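Local coordinates for Endoglucanase(Endo-1,4-beta-glucanase)protein (Pseudomonas stutzeri, PDB 6R2J) that probably hydrolyses beta-1,4-glycosidic bonds inside cellulose chains, as a family 5 endoglucanase with a TIM-barrel fold, and binds cellobiose, at residues A[275-279]-A[318-324]; A[135-139]-A[170-174]; A[12-16]-A[51-55]; A[225-231]-A[264-269]; A[160-164]-A[194-200]. All coordinates share one frame. Residue numbers count along the deposited sequence, not the author numbering.

Contact 1: residues A[275-279]-A[318-324]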
# COMPACT_ATOMS: atom_id res chain seq x y z
N ASP A 275 -12.32 -11.24 -9.85
CA ASP A 275 -13.34 -11.09 -10.88
C ASP A 275 -13.23 -9.73 -11.58
O ASP A 275 -13.70 -9.56 -12.72
CB ASP A 275 -14.72 -11.23 -10.26
CG ASP A 275 -14.96 -12.59 -9.69
OD1 ASP A 275 -14.29 -13.56 -10.14
OD2 ASP A 275 -15.84 -12.69 -8.79
N ASN A 276 -12.65 -8.74 -10.89
CA ASN A 276 -12.45 -7.39 -11.42
C ASN A 276 -10.99 -7.10 -11.79
O ASN A 276 -10.70 -5.98 -12.26
CB ASN A 276 -12.93 -6.35 -10.42
CG ASN A 276 -14.41 -6.39 -10.23
OD1 ASN A 276 -15.15 -5.72 -10.96
ND2 ASN A 276 -14.86 -7.20 -9.27
N CYS A 277 -10.10 -8.08 -11.66
CA CYS A 277 -8.64 -7.93 -11.93
C CYS A 277 -8.06 -6.76 -11.11
O CYS A 277 -7.26 -6.00 -11.66
CB CYS A 277 -8.34 -7.70 -13.41
SG CYS A 277 -8.80 -9.08 -14.50
N VAL A 278 -8.44 -6.65 -9.83
CA VAL A 278 -8.02 -5.55 -8.95
C VAL A 278 -6.97 -6.12 -7.98
O VAL A 278 -7.26 -7.12 -7.30
CB VAL A 278 -9.20 -4.93 -8.19
CG1 VAL A 278 -8.70 -4.12 -7.03
CG2 VAL A 278 -10.05 -4.10 -9.15
N PRO A 279 -5.76 -5.58 -7.96
CA PRO A 279 -4.73 -6.09 -7.05
C PRO A 279 -4.96 -5.62 -5.62
O PRO A 279 -5.80 -4.75 -5.33
CB PRO A 279 -3.43 -5.55 -7.65
CG PRO A 279 -3.84 -4.25 -8.37
CD PRO A 279 -5.27 -4.49 -8.84
N CYS A 318 -5.83 -12.26 -16.11
CA CYS A 318 -5.96 -10.83 -16.37
C CYS A 318 -4.74 -10.36 -17.17
O CYS A 318 -3.60 -10.79 -16.93
CB CYS A 318 -5.93 -10.08 -15.04
SG CYS A 318 -7.24 -10.52 -13.93
N THR A 319 -4.98 -9.44 -18.10
CA THR A 319 -3.90 -8.77 -18.81
C THR A 319 -3.78 -7.29 -18.50
O THR A 319 -2.73 -6.69 -18.77
CB THR A 319 -4.04 -8.99 -20.33
OG1 THR A 319 -5.41 -8.85 -20.74
CG2 THR A 319 -3.58 -10.37 -20.73
N ALA A 320 -4.79 -6.69 -17.87
CA ALA A 320 -4.70 -5.30 -17.45
C ALA A 320 -5.26 -5.14 -16.04
O ALA A 320 -6.13 -5.89 -15.59
CB ALA A 320 -5.46 -4.36 -18.41
N ILE A 321 -4.72 -4.13 -15.33
CA ILE A 321 -5.26 -3.75 -14.03
C ILE A 321 -6.66 -3.19 -14.23
O ILE A 321 -6.89 -2.36 -15.13
CB ILE A 321 -4.31 -2.76 -13.32
CG1 ILE A 321 -2.96 -3.48 -13.14
CG2 ILE A 321 -4.94 -2.30 -12.00
CD1 ILE A 321 -3.02 -4.75 -12.23
N GLY A 322 -7.61 -3.70 -13.44
CA GLY A 322 -8.97 -3.23 -13.48
C GLY A 322 -9.26 -2.27 -12.35
O GLY A 322 -8.33 -1.72 -11.74
N PRO A 323 -10.56 -2.07 -12.03
CA PRO A 323 -11.69 -2.74 -12.73
C PRO A 323 -11.96 -2.26 -14.18
O PRO A 323 -11.39 -1.26 -14.65
CB PRO A 323 -12.89 -2.46 -11.81
CG PRO A 323 -12.55 -1.11 -11.22
CD PRO A 323 -11.04 -1.13 -11.00
N THR A 324 -12.83 -3.01 -14.87
CA THR A 324 -13.18 -2.69 -16.24
C THR A 324 -14.21 -1.56 -16.21
O THR A 324 -15.30 -1.76 -15.65
CB THR A 324 -13.73 -3.92 -16.92
OG1 THR A 324 -14.72 -4.52 -16.08
CG2 THR A 324 -12.62 -4.91 -17.16
O HOH W 1 -14.64 -5.14 -13.66
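Where helix 260-276 ends, Asn276 O juts into the hollow left by the missing side chain of Gly322. A CB on Gly322 would lie 2.1 Å from Asn276 O, so only glycine lets the two backbones come this close: Gly322 CA lies 3.5 Å and Pro323 CA 3.4 Å from Asn276 O, both as CA-H...O contacts. Next to them Gly322 N donates to Cys277 O at 2.9 Å and 168°, nearly straight. Cys277 closes the helix with a Schellman motif; its positive phi swings the chain out of the helix, and its side chain points at 318-324. There Cys277 SG meets Cys318 SG at 2.2 Å, a disulfide with chi3 of -89°, near the relaxed value. The bond thus ties the helix that precedes the last barrel strand, 280-285, to the C-terminal tail of this TIM barrel. Further along, Val278 CG2 pushes against the ring of Pro323, 3.6 Å from its CD; the peptide before Pro323 is cis, which bends the chain and is consistent with the ring lying there. Pro279 CD rests 3.9 Å from Ile321 CG2, while Trp3 touches both of these residues. At the outer margin a water bridges Asn276 OD1 (2.8 Å) and Thr324 OG1 (2.5 Å), and the amide end of Asn276, through ND2, is held by the carbonyl of Tyr272.

Contact 2: residues A[135-139]-A[170-174]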
# COMPACT_ATOMS: atom_id res chain seq x y z
N GLY A 135 13.16 -3.18 -9.51
CA GLY A 135 12.26 -3.64 -8.49
C GLY A 135 11.24 -2.63 -8.07
O GLY A 135 10.48 -2.87 -7.14
N LEU A 136 11.19 -1.49 -8.74
CA LEU A 136 10.21 -0.47 -8.40
C LEU A 136 8.99 -0.61 -9.29
O LEU A 136 9.10 -0.54 -10.52
CB LEU A 136 10.78 0.94 -8.56
CG LEU A 136 9.82 2.08 -8.23
CD1 LEU A 136 9.53 2.21 -6.75
CD2 LEU A 136 10.43 3.36 -8.80
N LEU A 137 7.82 -0.77 -8.68
CA LEU A 137 6.56 -0.69 -9.41
C LEU A 137 5.97 0.71 -9.38
O LEU A 137 5.41 1.16 -10.37
CB LEU A 137 5.53 -1.62 -8.79
CG LEU A 137 4.22 -1.76 -9.55
CD1 LEU A 137 4.39 -2.37 -10.92
CD2 LEU A 137 3.28 -2.62 -8.64
N GLY A 138 6.05 1.41 -8.25
CA GLY A 138 5.51 2.75 -8.21
C GLY A 138 5.55 3.36 -6.83
O GLY A 138 6.13 2.81 -5.88
N TYR A 139 4.94 4.55 -6.75
CA TYR A 139 4.99 5.41 -5.57
C TYR A 139 3.59 5.59 -5.00
O TYR A 139 2.74 6.25 -5.62
CB TYR A 139 5.58 6.80 -5.87
CG TYR A 139 7.00 6.81 -6.35
CD1 TYR A 139 7.97 6.06 -5.69
CD2 TYR A 139 7.37 7.55 -7.46
CE1 TYR A 139 9.25 6.05 -6.11
CE2 TYR A 139 8.68 7.54 -7.90
CZ TYR A 139 9.62 6.78 -7.22
OH TYR A 139 10.94 6.74 -7.63
N THR A 170 7.12 5.56 -13.88
CA THR A 170 6.67 4.86 -12.69
C THR A 170 5.18 5.11 -12.45
O THR A 170 4.67 6.22 -12.64
CB THR A 170 7.50 5.33 -11.50
OG1 THR A 170 7.25 4.52 -10.34
CG2 THR A 170 7.20 6.77 -11.15
N LEU A 171 4.48 4.04 -12.05
CA LEU A 171 3.12 4.15 -11.54
C LEU A 171 3.09 5.02 -10.27
O LEU A 171 4.03 5.05 -9.48
CB LEU A 171 2.56 2.77 -11.19
CG LEU A 171 2.42 1.82 -12.38
CD1 LEU A 171 1.89 0.49 -11.93
CD2 LEU A 171 1.55 2.42 -13.46
N ILE A 172 1.96 5.70 -10.08
CA ILE A 172 1.71 6.46 -8.87
C ILE A 172 0.36 6.01 -8.32
O ILE A 172 -0.62 5.95 -9.08
CB ILE A 172 1.71 7.98 -9.10
CG1 ILE A 172 3.09 8.47 -9.53
CG2 ILE A 172 1.20 8.72 -7.79
CD1 ILE A 172 3.08 9.88 -10.14
N PHE A 173 0.32 5.74 -7.01
CA PHE A 173 -0.86 5.27 -6.29
C PHE A 173 -1.42 6.39 -5.42
O PHE A 173 -0.71 6.98 -4.59
CB PHE A 173 -0.51 4.02 -5.49
CG PHE A 173 -0.05 2.87 -6.39
CD1 PHE A 173 1.23 2.85 -6.90
CD2 PHE A 173 -0.91 1.84 -6.74
CE1 PHE A 173 1.63 1.83 -7.73
CE2 PHE A 173 -0.48 0.80 -7.56
CZ PHE A 173 0.77 0.82 -8.05
N ILE A 174 -2.70 6.68 -5.65
CA ILE A 174 -3.39 7.78 -5.01
C ILE A 174 -4.42 7.21 -4.04
O ILE A 174 -5.39 6.56 -4.44
CB ILE A 174 -4.05 8.71 -6.05
CG1 ILE A 174 -3.04 9.20 -7.10
CG2 ILE A 174 -4.73 9.93 -5.34
CD1 ILE A 174 -1.91 10.06 -6.57
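Tyr139, Leu137 and Thr170 lose the most surface where strands 136-139 and 171-174 run side by side. The ring of Tyr139 lies along Thr170, with CE2 3.7 Å from Thr170 CG2 and the threonine OG1 over one ring face; a small beta-branched residue leaves room for so broad a neighbour. The backbone of Tyr139 carries the pairing: its N donates to Leu171 O at 2.9 Å, and its O accepts from Phe173 N at 2.8 Å and 174°. One step earlier Leu171 N reaches Leu137 O in a weak bond at 3.5 Å, consistent with Leu137, psi near -40°, departing from extended geometry. These strands are the parallel neighbours of a beta-alpha-beta unit whose crossover is helix 152-166, a repeating element of the TIM barrel. Tyr139 and Ile172 face that helix, both touching its Ile163, whereas Leu137 and Leu171 pack on the other side, CD1 to CD1 at 3.9 Å, with Trp3 against both. Between Leu137 and Tyr139 sits Gly138, whose CA is 3.0 Å from Leu171 O and 4.0 Å from Phe173 CE1. Any CB there would collide with both of those atoms, so glycine makes space for the phenyl ring, the edge of which also faces Tyr139 O. Leu137 CD2 approaches Phe173 CZ at 4.3 Å, and the ring of Phe173 meets that of Phe249.

Contact 3: residues A[12-16]-A[51-55]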
# COMPACT_ATOMS: atom_id res chain seq x y z
N ALA A 12 0.43 -10.62 -11.36
CA ALA A 12 0.69 -10.72 -9.91
C ALA A 12 -0.17 -9.66 -9.25
O ALA A 12 0.25 -8.52 -9.06
CB ALA A 12 2.16 -10.53 -9.57
N LEU A 13 -1.42 -10.03 -8.90
CA LEU A 13 -2.39 -9.09 -8.36
C LEU A 13 -2.30 -8.99 -6.84
O LEU A 13 -2.42 -7.89 -6.30
CB LEU A 13 -3.80 -9.54 -8.72
CG LEU A 13 -4.29 -9.43 -10.16
CD1 LEU A 13 -5.77 -9.93 -10.20
CD2 LEU A 13 -4.21 -8.01 -10.74
N HIS A 14 -2.08 -10.11 -6.16
CA HIS A 14 -2.27 -10.19 -4.71
C HIS A 14 -0.94 -10.36 -4.01
O HIS A 14 -0.27 -11.40 -4.15
CB HIS A 14 -3.26 -11.29 -4.36
CG HIS A 14 -4.60 -11.08 -4.99
ND1 HIS A 14 -5.28 -9.89 -4.85
CD2 HIS A 14 -5.33 -11.85 -5.82
CE1 HIS A 14 -6.40 -9.95 -5.55
NE2 HIS A 14 -6.47 -11.14 -6.12
N GLY A 15 -0.57 -9.32 -3.29
CA GLY A 15 0.74 -9.23 -2.70
C GLY A 15 0.62 -9.01 -1.23
O GLY A 15 -0.42 -9.34 -0.64
N VAL A 16 1.69 -8.44 -0.65
CA VAL A 16 1.83 -8.32 0.79
C VAL A 16 2.47 -6.99 1.13
O VAL A 16 3.39 -6.54 0.46
CB VAL A 16 2.69 -9.46 1.38
CG1 VAL A 16 1.97 -10.83 1.29
CG2 VAL A 16 4.05 -9.51 0.70
N GLY A 51 4.79 -17.65 -4.56
CA GLY A 51 4.16 -17.14 -5.77
C GLY A 51 3.78 -15.68 -5.74
O GLY A 51 2.97 -15.25 -6.57
N ILE A 52 4.31 -14.91 -4.79
CA ILE A 52 3.94 -13.51 -4.59
C ILE A 52 5.04 -12.68 -5.21
O ILE A 52 6.22 -12.81 -4.85
CB ILE A 52 3.79 -13.17 -3.10
CG1 ILE A 52 2.60 -13.87 -2.45
CG2 ILE A 52 3.59 -11.71 -2.93
CD1 ILE A 52 2.55 -13.73 -0.94
N ARG A 53 4.65 -11.80 -6.14
CA ARG A 53 5.56 -10.92 -6.84
C ARG A 53 5.29 -9.44 -6.58
O ARG A 53 6.00 -8.59 -7.13
CB ARG A 53 5.45 -11.18 -8.34
CG ARG A 53 6.07 -12.46 -8.78
CD ARG A 53 6.27 -12.44 -10.29
NE ARG A 53 6.77 -13.73 -10.74
CZ ARG A 53 8.02 -13.94 -11.11
NH1 ARG A 53 8.89 -12.93 -11.12
NH2 ARG A 53 8.38 -15.16 -11.48
N LEU A 54 4.30 -9.12 -5.76
CA LEU A 54 3.91 -7.75 -5.45
C LEU A 54 4.15 -7.46 -3.98
O LEU A 54 3.75 -8.24 -3.10
CB LEU A 54 2.43 -7.55 -5.82
CG LEU A 54 1.77 -6.19 -5.62
CD1 LEU A 54 2.37 -5.23 -6.64
CD2 LEU A 54 0.25 -6.25 -5.71
N ILE A 55 4.80 -6.33 -3.71
CA ILE A 55 5.14 -5.90 -2.37
C ILE A 55 4.80 -4.42 -2.24
O ILE A 55 5.16 -3.61 -3.09
CB ILE A 55 6.64 -6.11 -2.08
CG1 ILE A 55 7.02 -7.58 -2.28
CG2 ILE A 55 6.99 -5.60 -0.68
CD1 ILE A 55 6.56 -8.48 -1.17
O HOH W 2 1.72 -11.63 -6.23
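Ala12 begins the contact by setting its CB 3.6 Å from Arg53 CB; the small methyl fits close to the arginine stem, whose charged end leads off to Asp7 and the carbonyl of Gly91. Leu13 turns its side chain away, yet Leu13 O is 3.2 Å from Leu54 CD2. His14 points away too, its ring hydrogen-bonded to Ser280 and Asn274, while a water joins His14 O to Arg53 N, 2.9 Å from each. At Gly15 a CB would clash with Leu54 O; without one, CA comes within 3.2 Å of it. Val16 N then donates to Leu54 O at 3.2 Å, and the valine methyls spread over two isoleucines, CG1 3.7 Å from Ile52 CD1 and CG2 3.3 Å from Ile55 CD1. Strands 14-18 and 54-59 are the parallel pair of the TIM barrel's first beta-alpha-beta unit, crossed over by helix 41-49. The chemistry implies a seam that opens with a water instead of a backbone bond and becomes true sheet pairing at Val16, sealed by branched aliphatic groups.

Contact 4: residues A[225-231]-A[264-269]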
# COMPACT_ATOMS: atom_id res chain seq x y z
N ILE A 225 -18.79 -10.99 12.01
CA ILE A 225 -18.24 -10.67 10.70
C ILE A 225 -19.03 -11.42 9.62
O ILE A 225 -18.93 -12.65 9.52
CB ILE A 225 -16.74 -10.98 10.63
CG1 ILE A 225 -15.97 -10.14 11.66
CG2 ILE A 225 -16.23 -10.72 9.21
CD1 ILE A 225 -14.53 -10.57 11.83
N ASP A 226 -19.78 -10.69 8.78
CA ASP A 226 -20.50 -11.34 7.68
C ASP A 226 -19.50 -11.89 6.66
O ASP A 226 -18.49 -11.26 6.37
CB ASP A 226 -21.42 -10.33 7.00
CG ASP A 226 -22.32 -10.96 5.95
OD1 ASP A 226 -21.78 -11.52 4.97
OD2 ASP A 226 -23.57 -10.87 6.11
N PRO A 227 -19.74 -13.08 6.09
CA PRO A 227 -18.80 -13.59 5.07
C PRO A 227 -18.66 -12.68 3.84
O PRO A 227 -17.69 -12.81 3.08
CB PRO A 227 -19.37 -14.97 4.71
CG PRO A 227 -20.80 -15.00 5.29
CD PRO A 227 -20.76 -14.08 6.48
N MET A 228 -19.60 -11.77 3.61
CA MET A 228 -19.58 -10.92 2.43
C MET A 228 -19.22 -9.46 2.74
O MET A 228 -19.24 -8.61 1.83
CB MET A 228 -20.95 -10.99 1.72
CG MET A 228 -21.27 -12.34 1.10
SD MET A 228 -20.06 -12.88 -0.13
CE MET A 228 -20.60 -12.03 -1.62
N ILE A 229 -18.88 -9.15 3.99
CA ILE A 229 -18.55 -7.78 4.38
C ILE A 229 -17.36 -7.27 3.58
O ILE A 229 -17.28 -6.08 3.26
CB ILE A 229 -18.37 -7.70 5.90
CG1 ILE A 229 -18.54 -6.27 6.39
CG2 ILE A 229 -17.00 -8.17 6.36
CD1 ILE A 229 -19.83 -5.60 5.97
N GLY A 230 -16.45 -8.15 3.18
CA GLY A 230 -15.35 -7.70 2.36
C GLY A 230 -15.82 -7.27 0.99
O GLY A 230 -15.41 -6.24 0.47
N VAL A 231 -16.71 -8.06 0.38
CA VAL A 231 -17.23 -7.68 -0.93
C VAL A 231 -18.09 -6.42 -0.84
O VAL A 231 -18.06 -5.55 -1.73
CB VAL A 231 -18.00 -8.85 -1.58
CG1 VAL A 231 -18.62 -8.34 -2.88
CG2 VAL A 231 -17.12 -10.06 -1.79
N GLN A 264 -13.48 -16.43 6.10
CA GLN A 264 -14.46 -16.51 5.03
C GLN A 264 -14.53 -15.20 4.27
O GLN A 264 -14.59 -15.20 3.04
CB GLN A 264 -15.82 -16.84 5.60
CG GLN A 264 -16.68 -17.49 4.55
CD GLN A 264 -16.18 -18.88 4.22
OE1 GLN A 264 -15.75 -19.63 5.11
NE2 GLN A 264 -16.18 -19.22 2.93
N ALA A 265 -14.54 -14.07 5.00
CA ALA A 265 -14.61 -12.75 4.41
C ALA A 265 -13.43 -12.47 3.51
O ALA A 265 -13.60 -11.82 2.47
CB ALA A 265 -14.73 -11.70 5.52
N MET A 266 -12.24 -12.97 3.87
CA MET A 266 -11.07 -12.78 3.04
C MET A 266 -11.17 -13.57 1.76
O MET A 266 -10.90 -13.04 0.68
CB MET A 266 -9.83 -13.19 3.80
CG MET A 266 -8.54 -13.04 3.04
SD MET A 266 -7.08 -13.24 4.09
CE MET A 266 -5.75 -13.53 2.89
N ASP A 267 -11.54 -14.85 1.87
CA ASP A 267 -11.75 -15.67 0.67
C ASP A 267 -12.72 -15.01 -0.31
O ASP A 267 -12.46 -14.93 -1.51
CB ASP A 267 -12.27 -17.04 1.11
CG ASP A 267 -11.71 -18.18 0.25
OD1 ASP A 267 -10.45 -18.38 0.26
OD2 ASP A 267 -12.54 -18.86 -0.41
N ASN A 268 -13.85 -14.52 0.19
CA ASN A 268 -14.81 -13.94 -0.74
C ASN A 268 -14.33 -12.60 -1.27
O ASN A 268 -14.63 -12.25 -2.42
CB ASN A 268 -16.14 -13.78 -0.03
CG ASN A 268 -16.76 -15.09 0.30
OD1 ASN A 268 -16.65 -16.05 -0.46
ND2 ASN A 268 -17.44 -15.15 1.45
N LEU A 269 -13.62 -11.82 -0.46
CA LEU A 269 -13.05 -10.57 -0.96
C LEU A 269 -12.06 -10.84 -2.10
O LEU A 269 -12.19 -10.26 -3.18
CB LEU A 269 -12.38 -9.80 0.18
CG LEU A 269 -11.56 -8.61 -0.28
CD1 LEU A 269 -12.43 -7.47 -0.85
CD2 LEU A 269 -10.66 -8.12 0.87
O HOH W 3 -16.10 -10.75 1.94
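Pro227 lies over the first turn of segment 264-269, its CB 3.7 Å from Gln264 CG and its carbonyl directed at the helix. That oxygen is the polar centre of the contact. Asn268 ND2 donates to Pro227 O at 2.9 Å and an almost linear 177°, an amide being well suited to reach across from a helix to a loop carbonyl. Ala265 CA adds a CA-H...O contact to the same atom at 3.4 Å. A water also donates to Pro227 O and to Ala265 O, each at 2.8 Å, and accepts from Val231 N at 3.2 Å, so it serves an amide of the first helical turn. Just before that turn Asp226 OD1 caps Met228 N at 2.6 Å, within a type I turn running from Asp226 to Ile229. Small residues permit the close approach. Ala265 CB sits 4.1 Å from Ile225 CG2 and 4.3 Å from Ile229 CG2, and Gly230 has no CB to strike Leu269 CB; instead Gly230 O is 3.5 Å from Leu269 CD1. Val231 CG2 rests 3.4 Å from Asn268 O. The contact joins the start of helix 229-244 to the middle of helix 260-276, two successive helices in the outer layer of the TIM barrel with strand 248-252 between them in sequence, while Met266, on the far side, packs against helix 305-311.

Contact 5: residues A[160-164]-A[194-200]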
# COMPACT_ATOMS: atom_id res chain seq x y z
N VAL A 160 2.36 14.66 -7.54
CA VAL A 160 2.30 14.03 -8.85
C VAL A 160 3.00 14.91 -9.90
O VAL A 160 3.85 14.44 -10.67
CB VAL A 160 0.84 13.73 -9.26
CG1 VAL A 160 0.82 13.37 -10.75
CG2 VAL A 160 0.24 12.64 -8.40
N ASP A 161 2.66 16.20 -9.93
CA ASP A 161 3.31 17.10 -10.88
C ASP A 161 4.82 16.99 -10.74
O ASP A 161 5.54 16.82 -11.73
CB ASP A 161 2.84 18.54 -10.65
CG ASP A 161 1.38 18.73 -11.00
OD1 ASP A 161 0.81 17.88 -11.71
OD2 ASP A 161 0.79 19.74 -10.57
N ALA A 162 5.31 17.04 -9.50
CA ALA A 162 6.75 17.01 -9.24
C ALA A 162 7.37 15.70 -9.68
O ALA A 162 8.44 15.69 -10.32
CB ALA A 162 7.01 17.25 -7.75
N ILE A 163 6.72 14.58 -9.36
CA ILE A 163 7.25 13.28 -9.76
C ILE A 163 7.38 13.20 -11.28
O ILE A 163 8.36 12.66 -11.82
CB ILE A 163 6.34 12.15 -9.22
CG1 ILE A 163 6.52 11.91 -7.72
CG2 ILE A 163 6.59 10.84 -10.01
CD1 ILE A 163 5.43 10.97 -7.11
N ARG A 164 6.37 13.70 -12.00
CA ARG A 164 6.33 13.57 -13.45
C ARG A 164 7.29 14.52 -14.13
O ARG A 164 7.48 14.42 -15.35
CB ARG A 164 4.90 13.77 -13.96
CG ARG A 164 3.90 12.71 -13.45
CD ARG A 164 4.17 11.41 -14.19
NE ARG A 164 3.16 10.39 -13.97
CZ ARG A 164 3.43 9.18 -13.51
NH1 ARG A 164 4.67 8.82 -13.24
NH2 ARG A 164 2.45 8.32 -13.34
N ILE A 194 -6.98 13.32 -9.71
CA ILE A 194 -5.63 13.83 -9.89
C ILE A 194 -5.24 13.73 -11.36
O ILE A 194 -5.56 12.75 -12.04
CB ILE A 194 -4.64 13.05 -8.99
CG1 ILE A 194 -5.16 13.03 -7.54
CG2 ILE A 194 -3.24 13.64 -9.06
CD1 ILE A 194 -5.18 14.42 -6.90
N ASN A 195 -4.54 14.74 -11.84
CA ASN A 195 -4.17 14.80 -13.24
C ASN A 195 -2.81 14.13 -13.45
O ASN A 195 -1.82 14.50 -12.79
CB ASN A 195 -4.10 16.25 -13.67
CG ASN A 195 -5.43 16.94 -13.58
OD1 ASN A 195 -6.43 16.45 -14.09
ND2 ASN A 195 -5.46 18.10 -12.91
N ASP A 196 -2.78 13.16 -14.36
CA ASP A 196 -1.56 12.47 -14.75
C ASP A 196 -1.58 12.27 -16.25
O ASP A 196 -2.24 11.35 -16.76
CB ASP A 196 -1.34 11.13 -14.04
CG ASP A 196 -0.02 10.47 -14.44
OD1 ASP A 196 0.87 11.14 -14.99
OD2 ASP A 196 0.15 9.27 -14.19
N PRO A 197 -0.90 13.14 -17.01
CA PRO A 197 -0.86 12.97 -18.47
C PRO A 197 -0.12 11.71 -18.89
O PRO A 197 -0.18 11.33 -20.07
CB PRO A 197 -0.15 14.25 -18.96
CG PRO A 197 0.56 14.76 -17.78
CD PRO A 197 -0.27 14.39 -16.58
N ALA A 198 0.63 11.05 -17.98
CA ALA A 198 1.33 9.81 -18.31
C ALA A 198 0.35 8.64 -18.37
O ALA A 198 0.74 7.55 -18.83
CB ALA A 198 2.47 9.49 -17.29
N ASP A 199 -0.87 8.80 -17.85
CA ASP A 199 -1.83 7.71 -17.70
C ASP A 199 -1.22 6.55 -16.91
O ASP A 199 -1.30 5.37 -17.29
CB ASP A 199 -2.35 7.30 -19.07
CG ASP A 199 -3.62 6.54 -19.00
OD1 ASP A 199 -4.23 6.48 -17.92
OD2 ASP A 199 -4.01 5.96 -20.02
N ARG A 200 -0.55 6.88 -15.82
CA ARG A 200 0.07 5.86 -14.99
C ARG A 200 -0.25 6.11 -13.54
O ARG A 200 0.63 6.17 -12.67
CB ARG A 200 1.55 5.74 -15.23
CG ARG A 200 1.87 4.98 -16.51
CD ARG A 200 3.39 4.94 -16.63
NE ARG A 200 3.84 4.07 -17.73
CZ ARG A 200 3.83 4.36 -19.03
NH1 ARG A 200 3.32 5.50 -19.38
NH2 ARG A 200 4.26 3.46 -19.93
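An Asx turn built on Asp196, in the loop leading to barrel strand 201-206, receives the arginine of a surrounding helix of the TIM barrel. Asp196 OD1 accepts from Ala198 N at 3.0 Å and OD2 from Arg200 N at 3.0 Å, so the carboxylate shapes its own type I turn. The same two oxygens meet Arg164 side-on in a bidentate salt bridge: Arg164 NE to Asp196 OD1 and Arg164 NH2 to Asp196 OD2, both 2.6 Å. Ala198 CB covers one face of the guanidinium, 3.5 Å from Arg164 NE, a methyl being small enough to sit over the planar group without pushing it off the carboxylate. Arg164 NH1 turns elsewhere, to the carbonyls of Asp167 and Thr170. Nearer the core, Val160 CG2 packs on Ile194 CG2 at 3.7 Å, and Val160 CG1 is 3.5 Å from Asn195 O. With each carboxylate oxygen shared between a backbone amide and the guanidinium, one aspartate both fixes the loop's shape and balances the charge of Arg164.

In the fold
Contacts 2 and 3 lie in the same parallel barrel sheet, centres 14 Å apart, and meet across the barrel interior where Leu137 CD2 is 3.4 Å from Leu54 CD1. Contact 3 also abuts contact 1: Ile321 CD1 packs 3.8 Å from Leu13 CD2. Contact 5 interlocks with contact 2 along the chain, their segments alternating, and the two touch directly, Arg164 NH1 lying 2.7 Å from Thr170 O. Contacts 1 and 4 share helix 260-276 but stay about 6 Å apart at their nearest atoms. A glucose unit of the bound cellobiose lies about 11 Å from the side chain of Leu269 in contact 4, and about 14 Å separate a bound glucose from the side chains of Val278 in contact 1 and Phe173 in contact 2.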